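Local coordinates for protein endolysin (Escherichia coli O157 typing phage 15, PDB 7M5I) that probably hydrolyses the beta-1,4-glycosidic bonds of host peptidoglycan as a phage lysozyme, helping to lyse the bacterial cell and release new phage particles, at residues 15-20 with 91-96; 35-40 with 51-56; 74-79 with 86-91. All coordinates share one frame; numbering follows the deposited sequence.

Contact 1 of 3, residues 15-20 with 91-96; sequences DAIKFF and LVSETY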
ATOM      1  N   ASP A  15      -1.718 -10.368   2.632  1.00 25.82           N
ATOM      2  CA  ASP A  15      -3.022 -10.827   2.070  1.00 26.92           C
ATOM      3  C   ASP A  15      -3.863  -9.594   1.715  1.00 23.76           C
ATOM      4  O   ASP A  15      -4.488  -9.582   0.667  1.00 23.28           O
ATOM      5  CB  ASP A  15      -3.776 -11.724   3.075  1.00 29.31           C
ATOM      6  CG  ASP A  15      -3.260 -13.129   3.386  1.00 37.66           C
ATOM      7  OD1 ASP A  15      -2.411 -13.671   2.642  1.00 36.90           O
ATOM      8  OD2 ASP A  15      -3.722 -13.665   4.419  1.00 47.18           O
ATOM      9  N   ALA A  16      -3.893  -8.554   2.556  1.00 23.50           N
ATOM     10  CA  ALA A  16      -4.668  -7.332   2.308  1.00 21.72           C
ATOM     11  C   ALA A  16      -4.114  -6.589   1.088  1.00 21.86           C
ATOM     12  O   ALA A  16      -4.905  -6.165   0.195  1.00 22.57           O
ATOM     13  CB  ALA A  16      -4.746  -6.447   3.533  1.00 22.64           C
ATOM     14  N   ILE A  17      -2.804  -6.450   0.971  1.00 22.20           N
ATOM     15  CA  ILE A  17      -2.209  -5.738  -0.203  1.00 22.14           C
ATOM     16  C   ILE A  17      -2.533  -6.550  -1.454  1.00 21.37           C
ATOM     17  O   ILE A  17      -2.891  -5.921  -2.479  1.00 21.43           O
ATOM     18  CB  ILE A  17      -0.696  -5.503   0.017  1.00 24.28           C
ATOM     19  CG1 ILE A  17      -0.549  -4.542   1.202  1.00 25.09           C
ATOM     20  CG2 ILE A  17      -0.094  -4.951  -1.264  1.00 25.23           C
ATOM     21  CD1 ILE A  17       0.885  -4.211   1.582  1.00 26.45           C
ATOM     22  N   LYS A  18      -2.420  -7.874  -1.399  1.00 22.42           N
ATOM     23  CA  LYS A  18      -2.788  -8.742  -2.552  1.00 22.21           C
ATOM     24  C   LYS A  18      -4.223  -8.415  -2.950  1.00 22.07           C
ATOM     25  O   LYS A  18      -4.533  -8.333  -4.145  1.00 23.83           O
ATOM     26  CB  LYS A  18      -2.621 -10.224  -2.216  1.00 22.20           C
ATOM     27  CG  LYS A  18      -1.186 -10.705  -2.090  1.00 21.81           C
ATOM     28  CD  LYS A  18      -1.163 -12.133  -1.632  1.00 23.95           C
ATOM     29  CE  LYS A  18       0.195 -12.776  -1.615  1.00 25.41           C
ATOM     30  NZ  LYS A  18       0.135 -14.047  -0.879  1.00 28.23           N
ATOM     31  N   PHE A  19      -5.119  -8.376  -1.982  1.00 21.95           N
ATOM     32  CA  PHE A  19      -6.566  -8.154  -2.194  1.00 21.62           C
ATOM     33  C   PHE A  19      -6.804  -6.804  -2.870  1.00 22.67           C
ATOM     34  O   PHE A  19      -7.558  -6.682  -3.855  1.00 21.99           O
ATOM     35  CB  PHE A  19      -7.254  -8.262  -0.858  1.00 23.04           C
ATOM     36  CG  PHE A  19      -8.740  -7.985  -0.922  1.00 21.99           C
ATOM     37  CD1 PHE A  19      -9.230  -6.709  -0.824  1.00 24.43           C
ATOM     38  CD2 PHE A  19      -9.619  -9.028  -1.087  1.00 28.94           C
ATOM     39  CE1 PHE A  19     -10.605  -6.474  -0.880  1.00 26.70           C
ATOM     40  CE2 PHE A  19     -10.998  -8.791  -1.140  1.00 30.74           C
ATOM     41  CZ  PHE A  19     -11.467  -7.506  -1.090  1.00 28.18           C
ATOM     42  N   PHE A  20      -6.115  -5.759  -2.401  1.00 23.54           N
ATOM     43  CA  PHE A  20      -6.234  -4.393  -2.962  1.00 22.92           C
ATOM     44  C   PHE A  20      -5.686  -4.294  -4.400  1.00 24.76           C
ATOM     45  O   PHE A  20      -6.263  -3.527  -5.237  1.00 24.51           O
ATOM     46  CB  PHE A  20      -5.524  -3.364  -2.077  1.00 23.44           C
ATOM     47  CG  PHE A  20      -6.109  -3.226  -0.696  1.00 23.08           C
ATOM     48  CD1 PHE A  20      -7.503  -3.273  -0.466  1.00 25.74           C
ATOM     49  CD2 PHE A  20      -5.271  -2.988   0.382  1.00 25.20           C
ATOM     50  CE1 PHE A  20      -8.003  -3.152   0.818  1.00 27.54           C
ATOM     51  CE2 PHE A  20      -5.777  -2.870   1.667  1.00 25.16           C
ATOM     52  CZ  PHE A  20      -7.134  -2.962   1.895  1.00 27.48           C
ATOM     53  N   LEU A  91      -0.604   1.066   7.700  1.00 25.10           N
ATOM     54  CA  LEU A  91       0.287   2.169   7.263  1.00 26.22           C
ATOM     55  C   LEU A  91       1.145   1.698   6.083  1.00 25.86           C
ATOM     56  O   LEU A  91       1.290   2.473   5.150  1.00 27.47           O
ATOM     57  CB  LEU A  91       1.177   2.593   8.437  1.00 27.88           C
ATOM     58  CG  LEU A  91       0.411   3.245   9.592  1.00 30.33           C
ATOM     59  CD1 LEU A  91       1.352   3.389  10.789  1.00 33.09           C
ATOM     60  CD2 LEU A  91      -0.168   4.596   9.223  1.00 32.42           C
ATOM     61  N   VAL A  92       1.587   0.454   6.078  1.00 24.21           N
ATOM     62  CA  VAL A  92       2.408  -0.057   4.927  1.00 25.42           C
ATOM     63  C   VAL A  92       1.514  -0.171   3.694  1.00 24.72           C
ATOM     64  O   VAL A  92       1.897   0.355   2.650  1.00 25.82           O
ATOM     65  CB  VAL A  92       3.088  -1.397   5.253  1.00 24.63           C
ATOM     66  CG1 VAL A  92       3.730  -2.032   4.013  1.00 24.04           C
ATOM     67  CG2 VAL A  92       4.166  -1.186   6.308  1.00 26.39           C
ATOM     68  N   SER A  93       0.318  -0.763   3.833  1.00 23.75           N
ATOM     69  CA  SER A  93      -0.651  -0.834   2.691  1.00 24.04           C
ATOM     70  C   SER A  93      -0.874   0.562   2.074  1.00 25.76           C
ATOM     71  O   SER A  93      -0.784   0.727   0.828  1.00 24.71           O
ATOM     72  CB  SER A  93      -1.918  -1.477   3.093  1.00 25.18           C
ATOM     73  OG  SER A  93      -2.792  -1.574   1.973  1.00 24.39           O
ATOM     74  N   GLU A  94      -1.169   1.567   2.863  1.00 24.55           N
ATOM     75  CA  GLU A  94      -1.477   2.913   2.346  1.00 26.26           C
ATOM     76  C   GLU A  94      -0.216   3.533   1.730  1.00 27.18           C
ATOM     77  O   GLU A  94      -0.327   4.151   0.602  1.00 27.93           O
ATOM     78  CB  GLU A  94      -2.086   3.818   3.408  1.00 26.08           C
ATOM     79  CG  GLU A  94      -2.400   5.195   2.868  1.00 25.98           C
ATOM     80  CD  GLU A  94      -3.532   5.961   3.481  1.00 28.88           C
ATOM     81  OE1 GLU A  94      -3.781   7.131   3.067  1.00 28.72           O
ATOM     82  OE2 GLU A  94      -4.229   5.386   4.325  1.00 30.94           O
ATOM     83  N   THR A  95       0.936   3.386   2.394  1.00 26.50           N
ATOM     84  CA  THR A  95       2.192   3.978   1.884  1.00 28.69           C
ATOM     85  C   THR A  95       2.556   3.317   0.539  1.00 29.46           C
ATOM     86  O   THR A  95       3.060   4.022  -0.344  1.00 29.41           O
ATOM     87  CB  THR A  95       3.337   3.808   2.903  1.00 31.05           C
ATOM     88  OG1 THR A  95       2.904   4.396   4.120  1.00 29.51           O
ATOM     89  CG2 THR A  95       4.614   4.463   2.447  1.00 32.06           C
ATOM     90  N   TYR A  96       2.301   2.029   0.401  1.00 28.30           N
ATOM     91  CA  TYR A  96       2.576   1.277  -0.836  1.00 28.64           C
ATOM     92  C   TYR A  96       1.799   1.880  -2.014  1.00 31.52           C
ATOM     93  O   TYR A  96       2.252   1.810  -3.185  1.00 30.70           O
ATOM     94  CB  TYR A  96       2.221  -0.192  -0.638  1.00 28.94           C
ATOM     95  CG  TYR A  96       2.680  -1.032  -1.802  1.00 32.38           C
ATOM     96  CD1 TYR A  96       4.029  -1.026  -2.132  1.00 35.40           C
ATOM     97  CD2 TYR A  96       1.822  -1.788  -2.572  1.00 33.81           C
ATOM     98  CE1 TYR A  96       4.512  -1.775  -3.189  1.00 41.66           C
ATOM     99  CE2 TYR A  96       2.283  -2.551  -3.634  1.00 33.58           C
ATOM    100  CZ  TYR A  96       3.634  -2.550  -3.941  1.00 39.11           C
ATOM    101  OH  TYR A  96       4.179  -3.183  -5.026  1.00 38.03           O
TER
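Ile-17 carries most of the apolar contact between helices 11-21 and 85-98, spreading its branches over one flank of residues 91-96. Its CG2 methyl, anti to the backbone N (chi1 -65°), meets the Tyr-96 ring at an oblique angle, with CG2 3.9 Å from CD2 of Tyr-96. The longer branch points instead at Ser-93: Ile-17 CG1 lies 3.8 Å from Ser-93 OG, and Ile-17 CD1 continues over the backbone of Ser-93 to a looser touch with Val-92 CG1 at 4.3 Å. The small Ser-93 side chain lies at the closest backbone approach, where the CA atoms of Ile-17 and Ser-93 are 5.9 Å apart.

The polar element is the Ser-93 hydroxyl. With OG anti to its own backbone N (chi1 -178°), it meets the edge of the Phe-20 ring near the ring plane, 3.3 Å from both Phe-20 CD2 and Phe-20 CE2. An oxygen facing ring C-H groups is electrostatically reasonable, but the stronger partner of this buried hydroxyl is Glu-149 OE2, which hydrogen-bonds to it from helix 140-155. Within helix 85-98, Thr-95 OG1 donates to Leu-91 O over 2.7 Å, from above the carbonyl plane, while Thr-95 N reaches the same oxygen from the other face.

The two short helix axes run 33° from parallel and 10.1 Å apart near the centre of the chain. Helix 140-155 packs against Phe-20 through Arg-145, Met-148 and Glu-149, whereas helix 57-78 touches the pair through Tyr-96, whose ring meets Phe-71 edge to face and which also rests on Asp-67. Tyr-96 lies close to Glu-21, a predicted active-site residue (proton donor or acceptor). As in other GH24 lysozymes, the first helix is thereby bound to the helical lobe.

Contact 2 of 3, residues 35-40 with 51-56; sequences PTIGYG and MGMKIT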
ATOM      1  N   PRO A  35       2.871  -1.548 -18.626  1.00 25.48           N
ATOM      2  CA  PRO A  35       2.790  -2.998 -18.446  1.00 25.67           C
ATOM      3  C   PRO A  35       2.890  -3.404 -16.971  1.00 26.05           C
ATOM      4  O   PRO A  35       3.780  -2.997 -16.280  1.00 25.74           O
ATOM      5  CB  PRO A  35       3.950  -3.530 -19.307  1.00 27.36           C
ATOM      6  CG  PRO A  35       4.163  -2.440 -20.331  1.00 27.94           C
ATOM      7  CD  PRO A  35       3.972  -1.164 -19.537  1.00 27.80           C
ATOM      8  N   THR A  36       1.937  -4.230 -16.550  1.00 24.29           N
ATOM      9  CA  THR A  36       1.719  -4.650 -15.154  1.00 23.61           C
ATOM     10  C   THR A  36       1.507  -6.169 -15.112  1.00 24.33           C
ATOM     11  O   THR A  36       0.950  -6.737 -16.026  1.00 23.42           O
ATOM     12  CB  THR A  36       0.531  -3.884 -14.558  1.00 25.05           C
ATOM     13  OG1 THR A  36       0.728  -2.491 -14.752  1.00 26.11           O
ATOM     14  CG2 THR A  36       0.376  -4.150 -13.070  1.00 25.07           C
ATOM     15  N   ILE A  37       1.932  -6.809 -14.040  1.00 22.20           N
ATOM     16  CA  ILE A  37       1.747  -8.270 -13.891  1.00 20.88           C
ATOM     17  C   ILE A  37       1.665  -8.607 -12.393  1.00 21.87           C
ATOM     18  O   ILE A  37       2.084  -7.827 -11.538  1.00 21.65           O
ATOM     19  CB  ILE A  37       2.863  -9.065 -14.597  1.00 21.06           C
ATOM     20  CG1 ILE A  37       2.429 -10.498 -14.968  1.00 21.93           C
ATOM     21  CG2 ILE A  37       4.149  -9.050 -13.765  1.00 22.08           C
ATOM     22  CD1 ILE A  37       3.364 -11.218 -15.915  1.00 23.65           C
ATOM     23  N   GLY A  38       1.131  -9.784 -12.081  1.00 20.46           N
ATOM     24  CA  GLY A  38       1.075 -10.254 -10.700  1.00 21.15           C
ATOM     25  C   GLY A  38       0.141  -9.377  -9.870  1.00 20.95           C
ATOM     26  O   GLY A  38      -0.967  -8.993 -10.333  1.00 19.65           O
ATOM     27  N   TYR A  39       0.578  -9.023  -8.663  1.00 21.82           N
ATOM     28  CA  TYR A  39      -0.152  -8.146  -7.729  1.00 21.20           C
ATOM     29  C   TYR A  39       0.275  -6.698  -7.926  1.00 22.69           C
ATOM     30  O   TYR A  39       0.860  -6.084  -6.983  1.00 24.28           O
ATOM     31  CB  TYR A  39       0.062  -8.587  -6.287  1.00 20.84           C
ATOM     32  CG  TYR A  39      -0.340 -10.019  -5.999  1.00 20.23           C
ATOM     33  CD1 TYR A  39      -1.697 -10.355  -5.814  1.00 20.03           C
ATOM     34  CD2 TYR A  39       0.592 -11.014  -5.818  1.00 21.55           C
ATOM     35  CE1 TYR A  39      -2.070 -11.640  -5.461  1.00 20.19           C
ATOM     36  CE2 TYR A  39       0.225 -12.324  -5.537  1.00 20.68           C
ATOM     37  CZ  TYR A  39      -1.124 -12.640  -5.325  1.00 21.74           C
ATOM     38  OH  TYR A  39      -1.556 -13.909  -5.025  1.00 22.58           O
ATOM     39  N   GLY A  40       0.050  -6.171  -9.132  1.00 22.08           N
ATOM     40  CA  GLY A  40       0.324  -4.749  -9.425  1.00 25.97           C
ATOM     41  C   GLY A  40       1.813  -4.433  -9.620  1.00 26.63           C
ATOM     42  O   GLY A  40       2.229  -3.268  -9.538  1.00 28.78           O
ATOM     43  N   MET A  51       5.051  -6.892 -21.989  1.00 31.28           N
ATOM     44  CA  MET A  51       3.869  -7.536 -22.559  1.00 30.23           C
ATOM     45  C   MET A  51       4.277  -8.912 -23.100  1.00 29.21           C
ATOM     46  O   MET A  51       5.436  -9.133 -23.543  1.00 30.03           O
ATOM     47  CB  MET A  51       3.287  -6.611 -23.638  1.00 31.48           C
ATOM     48  CG  MET A  51       2.777  -5.296 -23.067  1.00 30.57           C
ATOM     49  SD  MET A  51       1.478  -5.425 -21.817  1.00 32.52           S
ATOM     50  CE  MET A  51       0.154  -6.211 -22.734  1.00 34.01           C
ATOM     51  N   GLY A  52       3.321  -9.830 -23.041  1.00 28.93           N
ATOM     52  CA  GLY A  52       3.494 -11.230 -23.401  1.00 28.64           C
ATOM     53  C   GLY A  52       4.039 -12.073 -22.280  1.00 28.55           C
ATOM     54  O   GLY A  52       4.084 -13.311 -22.469  1.00 30.57           O
ATOM     55  N   MET A  53       4.481 -11.502 -21.161  1.00 28.51           N
ATOM     56  CA  MET A  53       5.062 -12.328 -20.074  1.00 28.47           C
ATOM     57  C   MET A  53       3.930 -13.069 -19.358  1.00 27.33           C
ATOM     58  O   MET A  53       2.793 -12.516 -19.273  1.00 25.35           O
ATOM     59  CB  MET A  53       5.761 -11.469 -19.008  1.00 29.99           C
ATOM     60  CG  MET A  53       7.179 -11.101 -19.416  1.00 34.79           C
ATOM     61  SD  MET A  53       7.826 -10.020 -18.058  1.00 38.22           S
ATOM     62  CE  MET A  53       7.743 -11.185 -16.692  1.00 37.87           C
ATOM     63  N   LYS A  54       4.252 -14.260 -18.869  1.00 27.93           N
ATOM     64  CA  LYS A  54       3.338 -15.062 -18.001  1.00 29.12           C
ATOM     65  C   LYS A  54       4.150 -15.541 -16.819  1.00 27.20           C
ATOM     66  O   LYS A  54       5.312 -15.959 -16.996  1.00 28.05           O
ATOM     67  CB  LYS A  54       2.753 -16.249 -18.753  1.00 36.86           C
ATOM     68  CG  LYS A  54       1.707 -15.844 -19.779  1.00 47.76           C
ATOM     69  CD  LYS A  54       1.214 -16.987 -20.651  1.00 58.90           C
ATOM     70  CE  LYS A  54       0.354 -16.489 -21.806  1.00 67.40           C
ATOM     71  NZ  LYS A  54      -0.063 -17.618 -22.673  1.00 73.06           N
ATOM     72  N   ILE A  55       3.579 -15.466 -15.641  1.00 23.89           N
ATOM     73  CA  ILE A  55       4.252 -15.842 -14.391  1.00 24.49           C
ATOM     74  C   ILE A  55       3.321 -16.787 -13.621  1.00 25.08           C
ATOM     75  O   ILE A  55       2.121 -16.833 -13.929  1.00 24.71           O
ATOM     76  CB  ILE A  55       4.638 -14.610 -13.545  1.00 25.14           C
ATOM     77  CG1 ILE A  55       3.448 -13.752 -13.126  1.00 24.95           C
ATOM     78  CG2 ILE A  55       5.707 -13.810 -14.271  1.00 27.07           C
ATOM     79  CD1 ILE A  55       3.853 -12.679 -12.101  1.00 24.20           C
ATOM     80  N   THR A  56       3.873 -17.475 -12.635  1.00 24.22           N
ATOM     81  CA  THR A  56       3.071 -18.288 -11.688  1.00 24.67           C
ATOM     82  C   THR A  56       2.592 -17.441 -10.532  1.00 23.91           C
ATOM     83  O   THR A  56       3.160 -16.344 -10.281  1.00 23.55           O
ATOM     84  CB  THR A  56       3.907 -19.478 -11.189  1.00 26.30           C
ATOM     85  OG1 THR A  56       4.953 -18.966 -10.373  1.00 27.29           O
ATOM     86  CG2 THR A  56       4.423 -20.362 -12.282  1.00 28.17           C
TER
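Met-51 and Pro-35 begin a side-chain contact beside the small beta hairpin of the phage-lysozyme fold, formed by strands 27-29 and 35-38. Residues 51-55 run nearly alongside strand 35-38, their end-to-end directions 11° apart. The chain before and within strand 27-29 supplies backbone partners for both: Thr-36 bonds with Tyr-28 and Gly-38 with Glu-24, while Met-53 bonds with Ala-27 and Ile-55 with Leu-25. The two segments thus share residues 24-28 as backbone partner and touch each other mainly through side chains.

The bent thioether chain of Met-51 crosses the Pro-35 ring at about a right angle, with Met-51 SD 4.0 Å from Pro-35 CB. This is the more exposed end of the contact, near the predicted active-site residue Asp-30. Further along, Met-53 presents its CB and its carbonyl oxygen to Ile-37. The methyl CD1 of Ile-37 is 3.6 Å from Met-53 O and 3.9 Å from Met-53 CB, and Ile-44 of strand 43-44 touches both side chains.

Ile-55 and Ile-37 meet tip to tip in the buried part of the contact. Ile-37 extends CG1 anti to its backbone N (chi1 -156°), which brings Ile-37 CD1 to 3.8 Å from Ile-55 CG1. Ala-60 and Tyr-63 of helix 57-78 pack on Ile-55 as well. That helix starts just after Thr-56, whose side chain caps its N terminus. Ile-55 holds CG1 between its backbone N and carbonyl carbon (chi1 60°), and the methyl beyond it, CD1, lies 3.9 Å from CA of Gly-38, a glycine of positive phi with no side chain to intervene.

Contact 3 of 3, residues 74-79 with 86-91; sequences AVNKAI and NEFDAL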
ATOM      1  N   ALA A  74      10.470   2.262   5.071  1.00 34.37           N
ATOM      2  CA  ALA A  74      10.105   3.682   5.212  1.00 36.18           C
ATOM      3  C   ALA A  74       9.108   3.847   6.368  1.00 34.56           C
ATOM      4  O   ALA A  74       9.175   4.878   7.093  1.00 35.64           O
ATOM      5  CB  ALA A  74       9.532   4.224   3.910  1.00 34.89           C
ATOM      6  N   VAL A  75       8.143   2.956   6.495  1.00 32.13           N
ATOM      7  CA  VAL A  75       7.150   3.110   7.596  1.00 32.56           C
ATOM      8  C   VAL A  75       7.885   2.917   8.946  1.00 34.39           C
ATOM      9  O   VAL A  75       7.628   3.699   9.883  1.00 35.10           O
ATOM     10  CB  VAL A  75       5.931   2.197   7.397  1.00 30.01           C
ATOM     11  CG1 VAL A  75       4.998   2.235   8.596  1.00 31.46           C
ATOM     12  CG2 VAL A  75       5.180   2.616   6.144  1.00 30.61           C
ATOM     13  N   ASN A  76       8.761   1.916   9.047  1.00 33.61           N
ATOM     14  CA  ASN A  76       9.608   1.693  10.240  1.00 36.74           C
ATOM     15  C   ASN A  76      10.282   3.014  10.617  1.00 39.54           C
ATOM     16  O   ASN A  76      10.275   3.383  11.801  1.00 40.71           O
ATOM     17  CB  ASN A  76      10.595   0.541  10.029  1.00 37.82           C
ATOM     18  CG  ASN A  76       9.991  -0.811  10.379  1.00 38.68           C
ATOM     19  OD1 ASN A  76       9.344  -0.937  11.415  1.00 40.81           O
ATOM     20  ND2 ASN A  76      10.196  -1.827   9.560  1.00 36.46           N
ATOM     21  N   LYS A  77      10.896   3.704   9.661  1.00 40.88           N
ATOM     22  CA  LYS A  77      11.679   4.931   9.937  1.00 44.16           C
ATOM     23  C   LYS A  77      10.758   6.103  10.294  1.00 42.24           C
ATOM     24  O   LYS A  77      11.152   6.899  11.143  1.00 41.97           O
ATOM     25  CB  LYS A  77      12.574   5.236   8.737  1.00 48.97           C
ATOM     26  CG  LYS A  77      13.761   4.291   8.589  1.00 56.08           C
ATOM     27  CD  LYS A  77      14.092   3.939   7.131  1.00 61.96           C
ATOM     28  CE  LYS A  77      15.310   3.059   6.943  1.00 65.25           C
ATOM     29  NZ  LYS A  77      16.547   3.808   7.287  1.00 72.97           N
ATOM     30  N   ALA A  78       9.542   6.171   9.760  1.00 40.91           N
ATOM     31  CA  ALA A  78       8.592   7.285  10.003  1.00 41.05           C
ATOM     32  C   ALA A  78       7.878   7.152  11.363  1.00 39.20           C
ATOM     33  O   ALA A  78       7.512   8.158  11.933  1.00 40.17           O
ATOM     34  CB  ALA A  78       7.612   7.377   8.907  1.00 39.44           C
ATOM     35  N   ILE A  79       7.716   5.939  11.874  1.00 38.20           N
ATOM     36  CA  ILE A  79       6.969   5.706  13.140  1.00 39.44           C
ATOM     37  C   ILE A  79       7.899   5.990  14.307  1.00 39.88           C
ATOM     38  O   ILE A  79       9.052   5.546  14.249  1.00 41.31           O
ATOM     39  CB  ILE A  79       6.417   4.282  13.167  1.00 41.22           C
ATOM     40  CG1 ILE A  79       5.239   4.191  12.202  1.00 37.85           C
ATOM     41  CG2 ILE A  79       6.031   3.881  14.558  1.00 45.41           C
ATOM     42  CD1 ILE A  79       4.813   2.790  11.967  1.00 42.32           C
ATOM     43  N   ASN A  86      -1.420  -4.487  13.358  1.00 26.74           N
ATOM     44  CA  ASN A  86      -2.495  -4.086  12.410  1.00 25.83           C
ATOM     45  C   ASN A  86      -2.285  -2.617  12.055  1.00 24.43           C
ATOM     46  O   ASN A  86      -2.528  -2.243  10.906  1.00 23.77           O
ATOM     47  CB  ASN A  86      -3.890  -4.390  12.950  1.00 26.31           C
ATOM     48  CG  ASN A  86      -4.149  -3.799  14.305  1.00 27.60           C
ATOM     49  OD1 ASN A  86      -3.611  -4.335  15.282  1.00 29.19           O
ATOM     50  ND2 ASN A  86      -4.960  -2.756  14.396  1.00 26.47           N
ATOM     51  N   GLU A  87      -1.867  -1.762  12.975  1.00 26.95           N
ATOM     52  CA  GLU A  87      -1.548  -0.360  12.631  1.00 26.97           C
ATOM     53  C   GLU A  87      -0.411  -0.334  11.605  1.00 27.01           C
ATOM     54  O   GLU A  87      -0.540   0.386  10.562  1.00 26.28           O
ATOM     55  CB  GLU A  87      -1.151   0.438  13.857  1.00 28.68           C
ATOM     56  CG  GLU A  87      -2.309   0.770  14.771  1.00 30.17           C
ATOM     57  CD  GLU A  87      -1.881   1.214  16.173  1.00 33.65           C
ATOM     58  OE1 GLU A  87      -0.637   1.236  16.438  1.00 32.77           O
ATOM     59  OE2 GLU A  87      -2.765   1.597  16.951  1.00 32.50           O
ATOM     60  N   PHE A  88       0.636  -1.120  11.835  1.00 28.27           N
ATOM     61  CA  PHE A  88       1.795  -1.203  10.903  1.00 28.01           C
ATOM     62  C   PHE A  88       1.300  -1.718   9.543  1.00 26.61           C
ATOM     63  O   PHE A  88       1.638  -1.079   8.489  1.00 26.53           O
ATOM     64  CB  PHE A  88       2.890  -2.109  11.446  1.00 27.89           C
ATOM     65  CG  PHE A  88       4.133  -2.057  10.608  1.00 28.99           C
ATOM     66  CD1 PHE A  88       4.975  -0.940  10.645  1.00 30.99           C
ATOM     67  CD2 PHE A  88       4.467  -3.101   9.774  1.00 29.24           C
ATOM     68  CE1 PHE A  88       6.152  -0.908   9.908  1.00 31.60           C
ATOM     69  CE2 PHE A  88       5.647  -3.069   9.039  1.00 30.25           C
ATOM     70  CZ  PHE A  88       6.468  -1.959   9.096  1.00 29.89           C
ATOM     71  N   ASP A  89       0.535  -2.795   9.521  1.00 24.54           N
ATOM     72  CA  ASP A  89       0.032  -3.365   8.248  1.00 24.90           C
ATOM     73  C   ASP A  89      -0.723  -2.298   7.445  1.00 25.32           C
ATOM     74  O   ASP A  89      -0.503  -2.176   6.183  1.00 22.82           O
ATOM     75  CB  ASP A  89      -0.831  -4.593   8.454  1.00 26.29           C
ATOM     76  CG  ASP A  89      -0.124  -5.829   8.958  1.00 27.43           C
ATOM     77  OD1 ASP A  89       1.132  -5.927   8.830  1.00 27.47           O
ATOM     78  OD2 ASP A  89      -0.872  -6.730   9.486  1.00 27.33           O
ATOM     79  N   ALA A  90      -1.624  -1.579   8.094  1.00 23.89           N
ATOM     80  CA  ALA A  90      -2.435  -0.540   7.444  1.00 24.78           C
ATOM     81  C   ALA A  90      -1.554   0.578   6.904  1.00 26.53           C
ATOM     82  O   ALA A  90      -1.752   1.041   5.749  1.00 24.63           O
ATOM     83  CB  ALA A  90      -3.490  -0.009   8.357  1.00 25.56           C
ATOM     84  N   LEU A  91      -0.604   1.066   7.700  1.00 25.10           N
ATOM     85  CA  LEU A  91       0.287   2.169   7.263  1.00 26.22           C
ATOM     86  C   LEU A  91       1.145   1.698   6.083  1.00 25.86           C
ATOM     87  O   LEU A  91       1.290   2.473   5.150  1.00 27.47           O
ATOM     88  CB  LEU A  91       1.177   2.593   8.437  1.00 27.88           C
ATOM     89  CG  LEU A  91       0.411   3.245   9.592  1.00 30.33           C
ATOM     90  CD1 LEU A  91       1.352   3.389  10.789  1.00 33.09           C
ATOM     91  CD2 LEU A  91      -0.168   4.596   9.223  1.00 32.42           C
TER
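Phe-88 sets its ring against Val-75, Asn-76 and Ile-79 at the C-terminal end of helix 57-78. With CG anti to the backbone N (chi1 -172°), the ring reaches across to the other segment, and its CE1 lies 3.6 Å from Val-75 CG1, which approaches obliquely. Ile-79 CD1 comes to the ring edge, near its plane, 4.0 Å from Phe-88 CD1. The amide of Asn-76 lies across the ring tip, its plane 27° from that of the ring, with OD1 3.5 Å from Phe-88 CE1.

Leu-91, one helical turn on, continues the packing. Its CB is 3.8 Å from Val-75 CG1, and its CD1 meets Ile-79 CD1 tip to tip at 3.7 Å. The short helix axes make an angle of 121°, so the chain turns sharply between the two helices; from helix 107-113, Phe-108 packs on Leu-91 and His-112 on Ile-79.

All five touching residues are buried. The joint between the two helices therefore depends on shape fit and burial of apolar surface, while the Asn-76 amide is satisfied from outside, ND2 by Met-7 O, and can lie against the ring without a polar partner across the contact.

From the N terminus, helix 11-21 enters contact 1 first, but its partner comes some 70 residues later, so this contact closes a long loop that encloses both others. Within it, contact 2 closes a short loop around strands 43-44 and 47-48, and the chain then enters helix 57-78. Contact 3 follows in series, closing the turn from that helix into helix 85-98; contacts 2 and 3 have centres about 28 Å apart, on opposite sides of the chain's centre. Contacts 1 and 3 share Leu-91 and occupy successive parts of helix 85-98. Tyr-39 packs on Lys-18, joining the hairpin region to the first helix.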